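Local coordinates for protein mannan endo-1,6-alpha-mannosidase (Chaetomium thermophilum, PDB 6RY0) that probably hydrolyses alpha-1,6-mannosidic linkages in unbranched mannans and, as Dfg5, is linked to the transfer of GPI-anchored glycoproteins into the fungal cell wall, at residues Y28-K33 with V348-A353; A40-Y45 with T365-G370; D46-Y51 with P96-V101; P308-Q313 with T322-V327. One frame throughout, in Å; residues are numbered along the deposited sequence. Where two conformers were deposited one is given.

Contact 1 (Y28-K33 with V348-A353)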
# COMPACT_ATOMS: atom_id res chain seq x y z
N TYR A 28 -12.52 15.56 -16.16
CA TYR A 28 -11.81 14.42 -16.71
C TYR A 28 -12.73 13.51 -17.51
O TYR A 28 -13.87 13.29 -17.10
CB TYR A 28 -11.18 13.63 -15.57
CG TYR A 28 -10.03 14.36 -14.90
CD1 TYR A 28 -8.91 14.71 -15.63
CD2 TYR A 28 -10.09 14.76 -13.58
CE1 TYR A 28 -7.85 15.38 -15.02
CE2 TYR A 28 -9.04 15.44 -12.98
CZ TYR A 28 -7.92 15.73 -13.70
OH TYR A 28 -6.84 16.39 -13.14
N LYS A 29 -12.22 13.02 -18.62
CA LYS A 29 -12.88 12.03 -19.45
C LYS A 29 -12.16 10.70 -19.30
O LYS A 29 -10.93 10.64 -19.28
CB LYS A 29 -12.85 12.46 -20.91
CG LYS A 29 -13.82 13.58 -21.24
CD LYS A 29 -13.63 14.05 -22.68
CE LYS A 29 -14.80 14.82 -23.20
NZ LYS A 29 -15.23 15.94 -22.33
N ILE A 30 -12.93 9.62 -19.25
CA ILE A 30 -12.34 8.30 -19.05
C ILE A 30 -13.03 7.23 -19.91
O ILE A 30 -13.14 6.07 -19.51
CB ILE A 30 -12.34 7.86 -17.56
CG1 ILE A 30 -13.73 7.95 -16.94
CG2 ILE A 30 -11.31 8.69 -16.76
CD1 ILE A 30 -13.88 7.18 -15.64
N ASP A 31 -13.50 7.59 -21.10
CA ASP A 31 -14.28 6.66 -21.93
C ASP A 31 -13.50 6.04 -23.07
O ASP A 31 -14.07 5.31 -23.88
CB ASP A 31 -15.51 7.36 -22.48
CG ASP A 31 -16.48 7.68 -21.41
OD1 ASP A 31 -16.62 6.83 -20.49
OD2 ASP A 31 -17.07 8.77 -21.44
N THR A 32 -12.25 6.32 -23.23
CA THR A 32 -11.43 5.55 -24.14
C THR A 32 -10.08 5.42 -23.48
O THR A 32 -9.79 6.14 -22.52
CB THR A 32 -11.24 6.28 -25.48
OG1 THR A 32 -10.44 7.44 -25.24
CG2 THR A 32 -12.57 6.68 -26.12
N LYS A 33 -9.24 4.54 -24.04
CA LYS A 33 -7.90 4.38 -23.55
C LYS A 33 -7.18 5.69 -23.60
O LYS A 33 -6.53 6.08 -22.64
CB LYS A 33 -7.15 3.31 -24.35
CG LYS A 33 -5.72 3.04 -23.87
CD LYS A 33 -4.97 2.14 -24.82
CE LYS A 33 -3.69 1.62 -24.20
NZ LYS A 33 -2.89 0.86 -25.18
N VAL A 348 -16.70 -2.97 -10.89
CA VAL A 348 -16.88 -2.19 -9.69
C VAL A 348 -15.78 -1.12 -9.56
O VAL A 348 -16.03 0.02 -9.17
CB VAL A 348 -16.92 -3.18 -8.50
CG1 VAL A 348 -17.08 -2.47 -7.22
CG2 VAL A 348 -18.02 -4.25 -8.72
N LEU A 349 -14.54 -1.47 -9.92
CA LEU A 349 -13.51 -0.44 -9.97
C LEU A 349 -13.88 0.63 -10.99
O LEU A 349 -13.58 1.81 -10.78
CB LEU A 349 -12.13 -1.01 -10.24
CG LEU A 349 -11.61 -2.00 -9.19
CD1 LEU A 349 -10.19 -2.39 -9.54
CD2 LEU A 349 -11.72 -1.45 -7.77
N ARG A 350 -14.50 0.24 -12.09
CA ARG A 350 -14.90 1.24 -13.07
C ARG A 350 -15.93 2.21 -12.50
O ARG A 350 -15.79 3.43 -12.68
CB ARG A 350 -15.43 0.54 -14.33
CG ARG A 350 -16.12 1.44 -15.31
CD ARG A 350 -15.13 2.30 -16.02
NE ARG A 350 -15.83 3.37 -16.72
CZ ARG A 350 -15.26 4.16 -17.61
NH1 ARG A 350 -13.99 3.93 -17.96
NH2 ARG A 350 -15.96 5.16 -18.12
N THR A 351 -17.00 1.72 -11.87
CA THR A 351 -17.97 2.64 -11.32
C THR A 351 -17.36 3.50 -10.21
O THR A 351 -17.72 4.67 -10.04
CB THR A 351 -19.25 1.94 -10.84
OG1 THR A 351 -18.91 0.82 -10.01
CG2 THR A 351 -20.05 1.43 -12.03
N SER A 352 -16.43 2.94 -9.45
CA SER A 352 -15.80 3.69 -8.37
C SER A 352 -14.93 4.80 -8.96
O SER A 352 -14.96 5.94 -8.47
CB SER A 352 -15.03 2.73 -7.47
OG SER A 352 -14.49 3.36 -6.35
N ALA A 353 -14.14 4.50 -10.00
CA ALA A 353 -13.32 5.50 -10.65
C ALA A 353 -14.18 6.56 -11.36
O ALA A 353 -13.79 7.72 -11.39
CB ALA A 353 -12.38 4.87 -11.65
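R350 reaches out from helix 342-358 and grips the backbone carbonyl of I30 and the side chain of D31, just before helix 33-48 begins. Its CB does not point at the loop. CG stands anti to the backbone N, and a bend at chi2 (72°) then swings CD and NE across to the loop. NE itself is held by E354 of the same helix in a salt bridge. CZ lies beneath the I30 side chain, with I30 CD1 3.9 Å from it and resting over one face of the guanidinium near its rim; I30 CG1 comes within 3.8 Å of NH2. At the tip, NH1 donates to I30 O at 2.8 Å with an N-H...O angle of 157°, and that oxygen sits at the edge of the guanidinium, in its plane. NH2 adds a weak bond to the same I30 O at 3.3 Å. It also pairs with D31 OD1 at 3.0 Å, a salt bridge whose hydrogen bond is weak. The carboxylate and guanidinium planes are 29° apart. Further along, I30 CD1 looks toward A353 O on the helix at 4.3 Å. Leucine in place of R350 would probably leave I30 O without its two N-H donors and the D31 carboxylate without its positive mate. T32 N-caps the helix that follows; the arginine holds the loop one and two residues ahead of that cap. One charged group thus serves a carbonyl, two acidic residues and an aliphatic side chain, and its charge is probably offset by both D31 and E354.

Contact 2 (A40-Y45 with T365-G370)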
# COMPACT_ATOMS: atom_id res chain seq x y z
N ALA A 40 -5.10 10.49 -16.60
CA ALA A 40 -4.07 10.02 -15.68
C ALA A 40 -2.84 10.91 -15.73
O ALA A 40 -2.25 11.19 -14.68
CB ALA A 40 -3.70 8.57 -16.00
N ARG A 41 -2.44 11.38 -16.91
CA ARG A 41 -1.28 12.24 -16.98
C ARG A 41 -1.52 13.55 -16.25
O ARG A 41 -0.63 14.05 -15.54
CB ARG A 41 -0.91 12.47 -18.44
CG ARG A 41 0.44 13.06 -18.62
CD ARG A 41 0.82 13.26 -20.06
NE ARG A 41 0.41 14.58 -20.54
CZ ARG A 41 1.00 15.74 -20.22
NH1 ARG A 41 2.05 15.80 -19.38
NH2 ARG A 41 0.51 16.88 -20.71
N THR A 42 -2.71 14.11 -16.38
CA THR A 42 -3.02 15.35 -15.68
C THR A 42 -3.13 15.14 -14.18
O THR A 42 -2.64 15.96 -13.39
CB THR A 42 -4.31 15.96 -16.26
OG1 THR A 42 -4.18 16.12 -17.68
CG2 THR A 42 -4.65 17.28 -15.61
N LEU A 43 -3.71 14.01 -13.78
CA LEU A 43 -3.77 13.67 -12.36
C LEU A 43 -2.36 13.45 -11.80
O LEU A 43 -2.08 13.80 -10.63
CB LEU A 43 -4.63 12.43 -12.16
CG LEU A 43 -6.13 12.67 -12.34
CD1 LEU A 43 -6.83 11.36 -12.64
CD2 LEU A 43 -6.71 13.33 -11.13
N ALA A 44 -1.46 12.88 -12.58
CA ALA A 44 -0.09 12.67 -12.15
C ALA A 44 0.60 14.02 -11.94
O ALA A 44 1.41 14.18 -11.02
CB ALA A 44 0.67 11.78 -13.13
N TYR A 45 0.33 14.98 -12.81
CA TYR A 45 0.84 16.34 -12.66
C TYR A 45 0.30 16.98 -11.38
O TYR A 45 1.07 17.52 -10.60
CB TYR A 45 0.45 17.14 -13.93
CG TYR A 45 0.85 18.59 -13.86
CD1 TYR A 45 0.05 19.52 -13.22
CD2 TYR A 45 2.05 19.03 -14.44
CE1 TYR A 45 0.49 20.88 -13.13
CE2 TYR A 45 2.46 20.35 -14.36
CZ TYR A 45 1.71 21.23 -13.68
OH TYR A 45 2.11 22.54 -13.55
N THR A 365 -8.86 25.22 -9.86
CA THR A 365 -8.41 24.74 -11.16
C THR A 365 -9.56 24.23 -12.03
O THR A 365 -9.37 24.03 -13.22
CB THR A 365 -7.44 23.59 -10.98
OG1 THR A 365 -8.15 22.58 -10.26
CG2 THR A 365 -6.18 24.03 -10.22
N GLY A 366 -10.71 23.96 -11.41
CA GLY A 366 -11.82 23.27 -12.07
C GLY A 366 -11.64 21.76 -12.14
O GLY A 366 -12.49 21.08 -12.70
N ARG A 367 -10.56 21.23 -11.55
CA ARG A 367 -10.29 19.80 -11.61
C ARG A 367 -9.74 19.30 -10.28
O ARG A 367 -9.29 18.15 -10.21
CB ARG A 367 -9.33 19.47 -12.75
CG ARG A 367 -7.93 20.00 -12.54
CD ARG A 367 -7.09 19.89 -13.81
NE ARG A 367 -5.70 20.11 -13.50
CZ ARG A 367 -4.75 20.44 -14.37
NH1 ARG A 367 -5.04 20.72 -15.63
NH2 ARG A 367 -3.49 20.47 -13.96
N ARG A 368 -9.80 20.10 -9.23
CA ARG A 368 -9.25 19.66 -7.95
C ARG A 368 -10.08 18.49 -7.42
O ARG A 368 -11.30 18.51 -7.49
CB ARG A 368 -9.20 20.82 -6.96
CG ARG A 368 -8.53 20.53 -5.61
CD ARG A 368 -8.53 21.77 -4.69
NE ARG A 368 -7.84 21.46 -3.45
CZ ARG A 368 -7.96 22.01 -2.26
NH1 ARG A 368 -8.89 22.91 -1.96
NH2 ARG A 368 -7.18 21.50 -1.30
N CYS A 369 -9.39 17.51 -6.84
CA CYS A 369 -10.03 16.28 -6.36
C CYS A 369 -10.25 16.29 -4.86
O CYS A 369 -9.34 16.56 -4.08
CB CYS A 369 -9.17 15.07 -6.72
SG CYS A 369 -9.04 14.70 -8.49
N GLY A 370 -11.46 15.90 -4.48
CA GLY A 370 -11.77 15.59 -3.10
C GLY A 370 -11.87 14.09 -2.88
O GLY A 370 -11.43 13.27 -3.69
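With CG between its backbone N and carbonyl carbon (chi1 68°) and an extended chain out to NE, R367 lays its guanidinium against the T42 and Y45 side of helix 33-48. T42 answers with CG2 anti to its own N, which sets the methyl squarely over the centre of one guanidinium face, 3.4 Å from R367 CZ. Its OG1 is turned back to bond the carbonyl of E38. Y45 stands across the end of the arginine: CD1 is 3.7 Å from R367 NH2, near the guanidinium plane, and the two flat groups are almost perpendicular at 87°. The charge has its main partner in D46, salt-bridged to NH2, while Y27 bonds NH1. This is how the first long helix of the (alpha/alpha)6 barrel of family 76 meets the loop that follows helix 342-358. In that loop T365 makes an ST turn, its OG1 accepting from R367 N at 3.0 Å, and R367 and R368 together face G362 as a classic beta bulge. Two residues past the arginine, C369 is disulfide-bonded to C360. Its SG touches L43 CD2 at 3.8 Å, an apolar contact on the buried side of the helix, where V395 of helix 389-401 packs against both residues.

Contact 3 (D46-Y51 with P96-V101)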
# COMPACT_ATOMS: atom_id res chain seq x y z
N ASP A 46 -1.01 16.94 -11.17
CA ASP A 46 -1.58 17.59 -10.00
C ASP A 46 -1.10 16.96 -8.71
O ASP A 46 -0.87 17.67 -7.74
CB ASP A 46 -3.10 17.60 -10.05
CG ASP A 46 -3.66 18.75 -10.86
OD1 ASP A 46 -2.87 19.58 -11.35
OD2 ASP A 46 -4.92 18.84 -10.98
N MET A 47 -0.90 15.65 -8.66
CA MET A 47 -0.38 15.03 -7.46
C MET A 47 1.08 15.48 -7.23
O MET A 47 1.49 15.74 -6.10
CB MET A 47 -0.48 13.50 -7.58
CG MET A 47 0.14 12.69 -6.47
SD MET A 47 -0.62 12.99 -4.89
CE MET A 47 0.67 12.55 -3.75
N MET A 48 1.85 15.58 -8.30
CA MET A 48 3.26 15.93 -8.17
C MET A 48 3.42 17.36 -7.65
O MET A 48 4.43 17.65 -7.03
CB MET A 48 4.00 15.72 -9.49
CG MET A 48 5.52 15.81 -9.46
SD MET A 48 6.23 14.55 -8.36
CE MET A 48 6.21 12.91 -8.96
N LEU A 49 2.44 18.24 -7.86
CA LEU A 49 2.53 19.60 -7.34
C LEU A 49 2.66 19.60 -5.80
O LEU A 49 3.20 20.55 -5.23
CB LEU A 49 1.32 20.44 -7.72
CG LEU A 49 1.18 20.75 -9.21
CD1 LEU A 49 -0.16 21.47 -9.44
CD2 LEU A 49 2.33 21.60 -9.72
N PHE A 50 2.14 18.58 -5.12
CA PHE A 50 2.27 18.53 -3.67
C PHE A 50 3.70 18.24 -3.21
O PHE A 50 4.06 18.51 -2.07
CB PHE A 50 1.35 17.45 -3.09
CG PHE A 50 -0.11 17.78 -3.21
CD1 PHE A 50 -0.75 18.55 -2.27
CD2 PHE A 50 -0.85 17.26 -4.24
CE1 PHE A 50 -2.10 18.85 -2.38
CE2 PHE A 50 -2.20 17.57 -4.36
CZ PHE A 50 -2.82 18.37 -3.43
N TYR A 51 4.46 17.58 -4.07
CA TYR A 51 5.76 17.02 -3.74
C TYR A 51 6.87 18.02 -4.07
O TYR A 51 6.95 18.50 -5.18
CB TYR A 51 5.97 15.75 -4.54
CG TYR A 51 7.31 15.11 -4.33
CD1 TYR A 51 7.62 14.45 -3.16
CD2 TYR A 51 8.28 15.14 -5.33
CE1 TYR A 51 8.87 13.85 -2.97
CE2 TYR A 51 9.52 14.55 -5.16
CZ TYR A 51 9.81 13.90 -3.98
OH TYR A 51 11.00 13.29 -3.76
N PRO A 96 7.11 7.74 -18.61
CA PRO A 96 8.26 7.66 -17.70
C PRO A 96 8.65 9.02 -17.12
O PRO A 96 9.70 9.10 -16.51
CB PRO A 96 9.36 7.14 -18.61
CG PRO A 96 9.07 7.87 -19.92
CD PRO A 96 7.56 7.94 -20.01
N SER A 97 7.83 10.05 -17.34
CA SER A 97 8.21 11.43 -16.98
C SER A 97 8.73 11.60 -15.57
O SER A 97 9.63 12.41 -15.34
CB SER A 97 7.01 12.36 -17.17
OG SER A 97 6.63 12.42 -18.53
N TYR A 98 8.12 10.91 -14.60
CA TYR A 98 8.47 11.07 -13.20
C TYR A 98 9.44 10.01 -12.69
O TYR A 98 9.78 10.04 -11.51
CB TYR A 98 7.19 11.11 -12.33
CG TYR A 98 6.26 12.20 -12.79
CD1 TYR A 98 6.57 13.55 -12.58
CD2 TYR A 98 5.09 11.91 -13.48
CE1 TYR A 98 5.74 14.56 -13.04
CE2 TYR A 98 4.25 12.93 -13.96
CZ TYR A 98 4.59 14.25 -13.73
OH TYR A 98 3.79 15.30 -14.14
N ASN A 99 9.89 9.11 -13.54
CA ASN A 99 10.69 7.98 -13.06
C ASN A 99 11.96 8.41 -12.32
O ASN A 99 12.31 7.82 -11.30
CB ASN A 99 11.04 7.00 -14.18
CG ASN A 99 9.86 6.18 -14.63
OD1 ASN A 99 8.75 6.29 -14.12
ND2 ASN A 99 10.11 5.32 -15.62
N HIS A 100 12.65 9.44 -12.80
CA HIS A 100 13.88 9.89 -12.15
C HIS A 100 13.60 10.42 -10.75
O HIS A 100 14.34 10.14 -9.80
CB HIS A 100 14.63 10.92 -13.02
CG HIS A 100 13.93 12.24 -13.21
ND1 HIS A 100 12.82 12.42 -14.01
CD2 HIS A 100 14.27 13.48 -12.76
CE1 HIS A 100 12.47 13.70 -14.00
NE2 HIS A 100 13.35 14.36 -13.27
N VAL A 101 12.54 11.20 -10.63
CA VAL A 101 12.15 11.76 -9.34
C VAL A 101 11.82 10.66 -8.34
O VAL A 101 12.18 10.72 -7.16
CB VAL A 101 10.91 12.72 -9.55
CG1 VAL A 101 10.32 13.16 -8.24
CG2 VAL A 101 11.27 13.90 -10.43
O HOH W 1 12.68 13.07 -5.74
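M48 and Y98 make a Met-aromatic contact, with Y51 and V101 packed beside it, where the end of helix 33-48 meets the start of helix 99-108. The M48 chain leaves its helix with CG anti to the backbone N, then bends at chi2 (61°) and again at chi3 (74°), folding along the tyrosine. CG lies 3.8 Å from Y98 CE1, and the methyl CE comes back to 3.7 Å from Y98 CD1. SD is 5.1 Å from the ring centroid and 42° off the ring normal, so the sulfur approaches obliquely. The same CE reaches V101 CG1 at 4.2 Å. Y51 meets the same methyl, its CE2 3.5 Å from V101 CG1. Beyond that contact the phenol becomes polar: Y51 OH donates to a water at 2.6 Å, which lies in the plane of the ring and in turn donates to V101 O at 2.8 Å. The hydroxyl is thus held by the backbone N of G61 and by the water that leads to V101 O. Putting an alanine at Y98 would probably take the aromatic partner from M48, leave its thioether chain freer to turn, and break the edge-to-face pairing with Y86. Helix 76-93 lies alongside, M82 touching M48 and Y51. The contact is packing between a helix end with its following turn and the start of helix 99-108, in the (alpha/alpha)6 barrel of family 76, with the Met-aromatic pair and the water-bridged tyrosine meeting at V101.

Contact 4 (P308-Q313 with T322-V327)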
# COMPACT_ATOMS: atom_id res chain seq x y z
N PRO A 308 -15.09 3.57 8.23
CA PRO A 308 -14.95 4.11 9.58
C PRO A 308 -15.01 5.61 9.69
O PRO A 308 -15.16 6.09 10.82
CB PRO A 308 -13.58 3.61 10.03
CG PRO A 308 -13.31 2.41 9.15
CD PRO A 308 -13.87 2.84 7.83
N CYS A 309 -14.87 6.35 8.60
CA CYS A 309 -14.76 7.81 8.71
C CYS A 309 -15.52 8.60 7.68
O CYS A 309 -15.83 9.75 7.96
CB CYS A 309 -13.29 8.23 8.76
SG CYS A 309 -12.34 7.93 7.25
N GLU A 310 -15.83 8.06 6.51
CA GLU A 310 -16.32 8.87 5.40
C GLU A 310 -17.78 9.31 5.57
O GLU A 310 -18.24 10.18 4.84
CB GLU A 310 -16.11 8.10 4.10
CG GLU A 310 -16.43 8.89 2.86
CD GLU A 310 -16.02 8.24 1.54
OE1 GLU A 310 -15.18 7.31 1.52
OE2 GLU A 310 -16.54 8.70 0.50
N GLY A 311 -18.50 8.72 6.51
CA GLY A 311 -19.92 9.01 6.63
C GLY A 311 -20.28 10.43 6.94
O GLY A 311 -21.45 10.85 6.76
N ARG A 312 -19.32 11.16 7.48
CA ARG A 312 -19.48 12.59 7.61
C ARG A 312 -18.14 13.22 7.29
O ARG A 312 -17.11 12.56 7.28
CB ARG A 312 -19.97 12.96 8.99
CG ARG A 312 -18.99 12.58 10.07
CD ARG A 312 -19.63 12.76 11.45
NE ARG A 312 -18.88 11.99 12.44
CZ ARG A 312 -17.80 12.43 13.07
NH1 ARG A 312 -17.34 13.65 12.84
NH2 ARG A 312 -17.18 11.64 13.94
N GLN A 313 -18.15 14.50 7.03
CA GLN A 313 -16.92 15.24 6.79
C GLN A 313 -16.20 15.54 8.08
O GLN A 313 -16.83 15.75 9.11
CB GLN A 313 -17.24 16.55 6.10
CG GLN A 313 -17.81 16.33 4.73
CD GLN A 313 -18.29 17.61 4.07
OE1 GLN A 313 -17.93 18.73 4.47
NE2 GLN A 313 -19.05 17.45 3.01
N THR A 322 -5.82 8.10 1.91
CA THR A 322 -5.06 7.38 0.90
C THR A 322 -5.58 5.96 0.65
O THR A 322 -5.20 5.33 -0.33
CB THR A 322 -3.58 7.25 1.28
OG1 THR A 322 -3.42 6.32 2.36
CG2 THR A 322 -2.98 8.58 1.64
N PHE A 323 -6.41 5.43 1.54
CA PHE A 323 -6.65 3.98 1.51
C PHE A 323 -7.35 3.54 0.24
O PHE A 323 -7.02 2.50 -0.34
CB PHE A 323 -7.41 3.49 2.73
CG PHE A 323 -6.73 3.67 4.07
CD1 PHE A 323 -5.36 3.95 4.19
CD2 PHE A 323 -7.47 3.52 5.24
CE1 PHE A 323 -4.77 4.10 5.44
CE2 PHE A 323 -6.88 3.65 6.47
CZ PHE A 323 -5.53 3.95 6.58
N LYS A 324 -8.35 4.31 -0.20
CA LYS A 324 -9.15 3.86 -1.34
C LYS A 324 -8.30 3.80 -2.62
O LYS A 324 -8.60 3.01 -3.52
CB LYS A 324 -10.44 4.68 -1.49
CG LYS A 324 -10.22 6.17 -1.66
CD LYS A 324 -11.54 6.93 -1.80
CE LYS A 324 -12.49 6.72 -0.66
NZ LYS A 324 -13.60 7.71 -0.64
N GLY A 325 -7.23 4.59 -2.73
CA GLY A 325 -6.34 4.44 -3.87
C GLY A 325 -5.63 3.10 -3.89
O GLY A 325 -5.46 2.47 -4.93
N TYR A 326 -5.14 2.67 -2.71
CA TYR A 326 -4.53 1.34 -2.59
C TYR A 326 -5.54 0.25 -2.94
O TYR A 326 -5.21 -0.72 -3.63
CB TYR A 326 -4.01 1.06 -1.18
CG TYR A 326 -3.23 2.19 -0.59
CD1 TYR A 326 -2.46 3.05 -1.36
CD2 TYR A 326 -3.27 2.43 0.77
CE1 TYR A 326 -1.78 4.11 -0.80
CE2 TYR A 326 -2.57 3.48 1.35
CZ TYR A 326 -1.84 4.32 0.56
OH TYR A 326 -1.18 5.42 1.08
N VAL A 327 -6.79 0.40 -2.49
CA VAL A 327 -7.83 -0.57 -2.81
C VAL A 327 -7.91 -0.76 -4.32
O VAL A 327 -7.92 -1.87 -4.83
CB VAL A 327 -9.17 -0.16 -2.19
CG1 VAL A 327 -10.27 -1.08 -2.67
CG2 VAL A 327 -9.10 -0.12 -0.68
O HOH W 2 -16.35 7.52 -1.83
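K324 and E310 carry this contact alone, joined by a buried salt bridge from ammonium to carboxylate. NZ donates to E310 OE1 at 2.7 Å, and it meets that oxygen from above the carboxylate plane, 36° out of it. Behind the ammonium, K324 CE is 3.5 Å from the same OE1. The glutamate reaches out with an extended chain, CG anti to its backbone N, whereas the lysine has its CG in the tighter place between N and carbonyl carbon (chi1 58°) and bends at chi3 (56°); the two side chains cross at about a right angle. A water closes the pair into a small ring: it donates to E310 OE2 at 2.6 Å and accepts from K324 NZ at 3.0 Å. NZ also bonds the carbonyl of F371, and its charge lies against the F371 and W373 rings in cation-pi contacts, so the ammonium has three acceptors and aromatic cover. OE1 has a second donor in the backbone N of E306. These partners would probably keep both groups charged although they are buried. The loose side is the loop beyond E310. C309 to R312 form a type I turn, and G311, R312 and Q313 stand exposed, with no contact to segment 322-327; the nearest CA atoms of the two segments are still 11.0 Å apart. The C309-C316 disulfide ties this loop internally. Helix 323-337 itself packs against helix 261-278 through F323 and V327 and against helix 76-93 through Y326, while the loop arrives from strand 303-304.

Along helix 33-48, contact 1 holds the loop leading into it, contact 2 its middle and contact 3 its end; successive centres lie 14 and 13 Å apart. Y28 packs on T42 and L43 between the first two, and the salt bridge from R367 to D46 joins the next pair. Contact 4, on helix 323-337, touches none of them, its centre 19 to 23 Å away. The segments of contacts 1 and 2 alternate along the chain; contacts 3 and 4 fall within the span of each, contact 3 closing before contact 4 opens. Contacts 1 and 2 bring helix 33-48 and the loop before it against parts over 300 residues later, consistent with barrel closure; contact 3 spans 45 residues and only contact 4 is local.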